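Thermotoga maritima TmcAL (Thermotoga maritima, PDB 5Y0T) belongs to the HIGH nucleotidyl transferase family of the HUP clan and binds adenosine-5'-rp-alpha-thio-triphosphate in a pocket of its nucleotide-binding fold. Local coordinates at residues A79-D91 against L171-S184. Sequence-based numbering, arbitrary orientation.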
loop_
_atom_site.group_PDB
_atom_site.type_symbol
_atom_site.label_atom_id
_atom_site.label_comp_id
_atom_site.label_asym_id
_atom_site.label_seq_id
_atom_site.Cartn_x
_atom_site.Cartn_y
_atom_site.Cartn_z
ATOM N N ALA A 79 15.233 -20.100 5.473
ATOM C CA ALA A 79 16.518 -20.363 6.110
ATOM C C ALA A 79 17.708 -20.286 5.145
ATOM O O ALA A 79 18.751 -19.787 5.517
ATOM C CB ALA A 79 16.486 -21.734 6.795
ATOM N N GLY A 80 17.553 -20.803 3.926
ATOM C CA GLY A 80 18.628 -20.781 2.941
ATOM C C GLY A 80 19.131 -19.372 2.639
ATOM O O GLY A 80 20.337 -19.090 2.701
ATOM N N GLY A 81 18.207 -18.475 2.310
ATOM C CA GLY A 81 18.577 -17.110 1.996
ATOM C C GLY A 81 19.065 -16.343 3.210
ATOM O O GLY A 81 20.008 -15.553 3.123
ATOM N N PHE A 82 18.402 -16.564 4.341
ATOM C CA PHE A 82 18.765 -15.923 5.607
ATOM C C PHE A 82 20.212 -16.273 5.965
ATOM O O PHE A 82 21.046 -15.395 6.259
ATOM C CB PHE A 82 17.780 -16.381 6.699
ATOM C CG PHE A 82 18.107 -15.895 8.090
ATOM C CD1 PHE A 82 18.959 -16.623 8.917
ATOM C CD2 PHE A 82 17.514 -14.748 8.592
ATOM C CE1 PHE A 82 19.231 -16.198 10.217
ATOM C CE2 PHE A 82 17.795 -14.309 9.901
ATOM C CZ PHE A 82 18.652 -15.044 10.708
ATOM N N ALA A 83 20.510 -17.562 5.910
ATOM C CA ALA A 83 21.835 -18.048 6.259
ATOM C C ALA A 83 22.873 -17.489 5.303
ATOM O O ALA A 83 23.966 -17.111 5.709
ATOM C CB ALA A 83 21.868 -19.578 6.244
ATOM N N PHE A 84 22.523 -17.435 4.027
ATOM C CA PHE A 84 23.490 -17.018 3.024
ATOM C C PHE A 84 23.883 -15.566 3.239
ATOM O O PHE A 84 25.059 -15.223 3.182
ATOM C CB PHE A 84 22.936 -17.200 1.618
ATOM C CG PHE A 84 23.857 -16.689 0.542
ATOM C CD1 PHE A 84 25.009 -17.392 0.208
ATOM C CD2 PHE A 84 23.560 -15.514 -0.147
ATOM C CE1 PHE A 84 25.865 -16.933 -0.796
ATOM C CE2 PHE A 84 24.403 -15.046 -1.153
ATOM C CZ PHE A 84 25.554 -15.756 -1.480
ATOM N N GLY A 85 22.884 -14.718 3.473
ATOM C CA GLY A 85 23.141 -13.320 3.766
ATOM C C GLY A 85 23.970 -13.148 5.025
ATOM O O GLY A 85 24.917 -12.380 5.054
ATOM N N ALA A 86 23.617 -13.876 6.077
ATOM C CA ALA A 86 24.290 -13.723 7.348
ATOM C C ALA A 86 25.762 -14.124 7.297
ATOM O O ALA A 86 26.622 -13.428 7.834
ATOM C CB ALA A 86 23.554 -14.543 8.418
ATOM N N VAL A 87 26.054 -15.258 6.667
ATOM C CA VAL A 87 27.442 -15.710 6.540
ATOM C C VAL A 87 28.219 -14.755 5.607
ATOM O O VAL A 87 29.388 -14.447 5.848
ATOM C CB VAL A 87 27.499 -17.181 6.033
ATOM C CG1 VAL A 87 28.919 -17.615 5.682
ATOM C CG2 VAL A 87 26.912 -18.122 7.092
ATOM N N CYS A 88 27.576 -14.248 4.557
ATOM C CA CYS A 88 28.280 -13.294 3.688
ATOM C C CYS A 88 28.712 -12.033 4.456
ATOM O O CYS A 88 29.827 -11.546 4.271
ATOM C CB CYS A 88 27.414 -12.882 2.490
ATOM S SG CYS A 88 27.307 -14.088 1.167
ATOM N N VAL A 89 27.835 -11.520 5.312
ATOM C CA VAL A 89 28.155 -10.328 6.091
ATOM C C VAL A 89 29.299 -10.628 7.065
ATOM O O VAL A 89 30.266 -9.872 7.153
ATOM C CB VAL A 89 26.951 -9.810 6.912
ATOM C CG1 VAL A 89 27.393 -8.695 7.853
ATOM C CG2 VAL A 89 25.804 -9.290 5.998
ATOM N N LEU A 90 29.171 -11.711 7.822
ATOM C CA LEU A 90 30.245 -12.075 8.750
ATOM C C LEU A 90 31.574 -12.288 8.026
ATOM O O LEU A 90 32.604 -11.744 8.426
ATOM C CB LEU A 90 29.862 -13.330 9.534
ATOM C CG LEU A 90 28.712 -13.054 10.504
ATOM C CD1 LEU A 90 28.331 -14.312 11.296
ATOM C CD2 LEU A 90 29.062 -11.909 11.459
ATOM N N ASP A 91 31.553 -13.084 6.964
ATOM C CA ASP A 91 32.764 -13.312 6.197
ATOM C C ASP A 91 33.337 -12.001 5.620
ATOM O O ASP A 91 34.548 -11.836 5.530
ATOM C CB ASP A 91 32.498 -14.305 5.070
ATOM C CG ASP A 91 33.736 -14.577 4.242
ATOM O OD1 ASP A 91 34.584 -15.362 4.704
ATOM O OD2 ASP A 91 33.848 -14.001 3.142
ATOM N N LEU A 171 19.024 -24.495 9.958
ATOM C CA LEU A 171 19.765 -23.246 9.820
ATOM C C LEU A 171 21.265 -23.486 9.876
ATOM O O LEU A 171 22.021 -22.924 9.083
ATOM C CB LEU A 171 19.363 -22.253 10.911
ATOM C CG LEU A 171 18.228 -21.293 10.587
ATOM C CD1 LEU A 171 17.821 -20.547 11.840
ATOM C CD2 LEU A 171 18.670 -20.317 9.499
ATOM N N GLY A 172 21.690 -24.302 10.842
ATOM C CA GLY A 172 23.097 -24.635 11.000
ATOM C C GLY A 172 23.720 -25.193 9.737
ATOM O O GLY A 172 24.816 -24.789 9.335
ATOM N N VAL A 173 23.024 -26.134 9.110
ATOM C CA VAL A 173 23.508 -26.727 7.871
ATOM C C VAL A 173 23.599 -25.645 6.807
ATOM O O VAL A 173 24.569 -25.583 6.053
ATOM C CB VAL A 173 22.581 -27.894 7.406
ATOM C CG1 VAL A 173 22.787 -28.222 5.930
ATOM C CG2 VAL A 173 22.830 -29.118 8.277
ATOM N N GLU A 174 22.605 -24.765 6.767
ATOM C CA GLU A 174 22.612 -23.705 5.766
ATOM C C GLU A 174 23.743 -22.695 6.007
ATOM O O GLU A 174 24.306 -22.190 5.040
ATOM C CB GLU A 174 21.272 -22.979 5.726
ATOM C CG GLU A 174 20.060 -23.875 5.354
ATOM C CD GLU A 174 19.988 -24.245 3.876
ATOM O OE1 GLU A 174 20.947 -23.984 3.130
ATOM O OE2 GLU A 174 18.954 -24.812 3.456
ATOM N N TYR A 175 24.079 -22.394 7.267
ATOM C CA TYR A 175 25.239 -21.504 7.525
ATOM C C TYR A 175 26.515 -22.123 6.964
ATOM O O TYR A 175 27.334 -21.450 6.329
ATOM C CB TYR A 175 25.479 -21.232 9.025
ATOM C CG TYR A 175 24.374 -20.527 9.778
ATOM C CD1 TYR A 175 23.706 -19.443 9.235
ATOM C CD2 TYR A 175 24.001 -20.961 11.061
ATOM C CE1 TYR A 175 22.693 -18.809 9.927
ATOM C CE2 TYR A 175 22.974 -20.322 11.770
ATOM C CZ TYR A 175 22.330 -19.255 11.197
ATOM O OH TYR A 175 21.312 -18.632 11.871
ATOM N N ILE A 176 26.704 -23.408 7.250
ATOM C CA ILE A 176 27.915 -24.092 6.859
ATOM C C ILE A 176 27.968 -24.229 5.342
ATOM O O ILE A 176 29.006 -24.003 4.717
ATOM C CB ILE A 176 28.008 -25.485 7.538
ATOM C CG1 ILE A 176 28.121 -25.326 9.062
ATOM C CG2 ILE A 176 29.201 -26.268 7.011
ATOM C CD1 ILE A 176 27.808 -26.597 9.847
ATOM N N HIS A 177 26.838 -24.593 4.751
ATOM C CA HIS A 177 26.746 -24.697 3.300
ATOM C C HIS A 177 27.097 -23.368 2.649
ATOM O O HIS A 177 27.872 -23.337 1.695
ATOM C CB HIS A 177 25.352 -25.143 2.876
ATOM C CG HIS A 177 25.206 -25.337 1.399
ATOM N ND1 HIS A 177 23.981 -25.341 0.769
ATOM C CD2 HIS A 177 26.130 -25.523 0.426
ATOM C CE1 HIS A 177 24.155 -25.524 -0.529
ATOM N NE2 HIS A 177 25.451 -25.641 -0.764
ATOM N N SER A 178 26.544 -22.272 3.174
ATOM C CA SER A 178 26.862 -20.925 2.685
ATOM C C SER A 178 28.354 -20.613 2.764
ATOM O O SER A 178 28.940 -20.081 1.817
ATOM C CB SER A 178 26.075 -19.873 3.476
ATOM O OG SER A 178 24.697 -19.940 3.129
ATOM N N ALA A 179 28.977 -20.945 3.890
ATOM C CA ALA A 179 30.408 -20.704 4.033
ATOM C C ALA A 179 31.189 -21.490 2.987
ATOM O O ALA A 179 32.146 -20.980 2.418
ATOM C CB ALA A 179 30.872 -21.083 5.416
ATOM N N LEU A 180 30.778 -22.738 2.740
ATOM C CA LEU A 180 31.424 -23.550 1.706
ATOM C C LEU A 180 31.261 -22.878 0.349
ATOM O O LEU A 180 32.230 -22.733 -0.405
ATOM C CB LEU A 180 30.841 -24.975 1.670
ATOM C CG LEU A 180 31.245 -25.863 2.851
ATOM C CD1 LEU A 180 30.543 -27.236 2.811
ATOM C CD2 LEU A 180 32.756 -26.028 2.855
ATOM N N LYS A 181 30.041 -22.445 0.043
ATOM C CA LYS A 181 29.795 -21.807 -1.256
ATOM C C LYS A 181 30.667 -20.582 -1.485
ATOM O O LYS A 181 31.170 -20.377 -2.590
ATOM C CB LYS A 181 28.324 -21.406 -1.411
ATOM C CG LYS A 181 27.369 -22.576 -1.485
ATOM C CD LYS A 181 26.104 -22.193 -2.238
ATOM C CE LYS A 181 25.658 -20.785 -1.891
ATOM N NZ LYS A 181 24.285 -20.497 -2.387
ATOM N N ILE A 182 30.835 -19.747 -0.467
ATOM C CA ILE A 182 31.610 -18.538 -0.680
ATOM C C ILE A 182 33.084 -18.719 -0.360
ATOM O O ILE A 182 33.854 -17.769 -0.444
ATOM C CB ILE A 182 31.043 -17.335 0.135
ATOM C CG1 ILE A 182 31.225 -17.522 1.644
ATOM C CG2 ILE A 182 29.573 -17.115 -0.221
ATOM C CD1 ILE A 182 30.819 -16.257 2.455
ATOM N N GLY A 183 33.490 -19.934 -0.006
ATOM C CA GLY A 183 34.902 -20.194 0.225
ATOM C C GLY A 183 35.415 -19.627 1.535
ATOM O O GLY A 183 36.589 -19.329 1.669
ATOM N N SER A 184 34.540 -19.500 2.527
ATOM C CA SER A 184 34.941 -18.935 3.810
ATOM C C SER A 184 35.760 -19.921 4.654
ATOM O O SER A 184 35.540 -21.127 4.600
ATOM C CB SER A 184 33.703 -18.491 4.592
ATOM O OG SER A 184 34.038 -18.178 5.932
HETATM O O HOH W 1 22.038 -21.713 2.054
#
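Ala83 pushes its methyl group into a hole on helix 167-182 formed by Leu171, Glu174, Tyr175 and Ser178, with CB 3.5 Å from both Glu174 CB and Tyr175 CD1. One turn on, Val87 fills the next hole and divides its branches: CG1 leans on the backbone of Ala179, whereas CG2, beside its own backbone N, approaches the carbonyl oxygen of Tyr175 (CG2 to O, 3.4 Å). A third knob comes from the other side, Ile182 entering among Phe84, Val87, Cys88 and Asp91. Its CG1 stands between backbone N and carbonyl carbon (chi1 68°), which sends CD1 against Asp91 CB and leaves CG2 near Cys88 SG and Phe84 CE1. The segment axes come within 8.2 Å and cross at -52°; with Gly80, Ala83 and Ser178 at the interface, the packing is of the knobs-into-holes kind. Both helices belong to the Rossmann-like core of the HUP clan; Phe82, Ala86, Leu90 and Tyr175 rest on strand 3-8 of its central parallel strands, and Phe82 lies about 5 Å from the bound adenosine-5'-rp-alpha-thio-triphosphate. Near the ligand the Tyr175 hydroxyl meets the Phe82 ring at its edge, OH lying 3.6 Å from CE1, while Leu171 CD2 touches both Ala79 CB and Phe82 CD1. Ser178 turns OG back to Glu174 O, which also accepts Ser178 N from the opposite face of its plane; the same OG lies in the plane of the Phe84 ring, at its edge. A water donates to Gly80 O and to Glu174 OE1 (2.7 Å), joining the helices beside Gly80, and Arg143 forms a salt bridge with Glu174 OE2. Where a Schellman motif with Gly183 at positive phi turns the chain, Ser184 OG donates to Asp91 OD1 over 3.1 Å, arriving 37° out of the carboxylate plane, while OD2 pairs with Lys358.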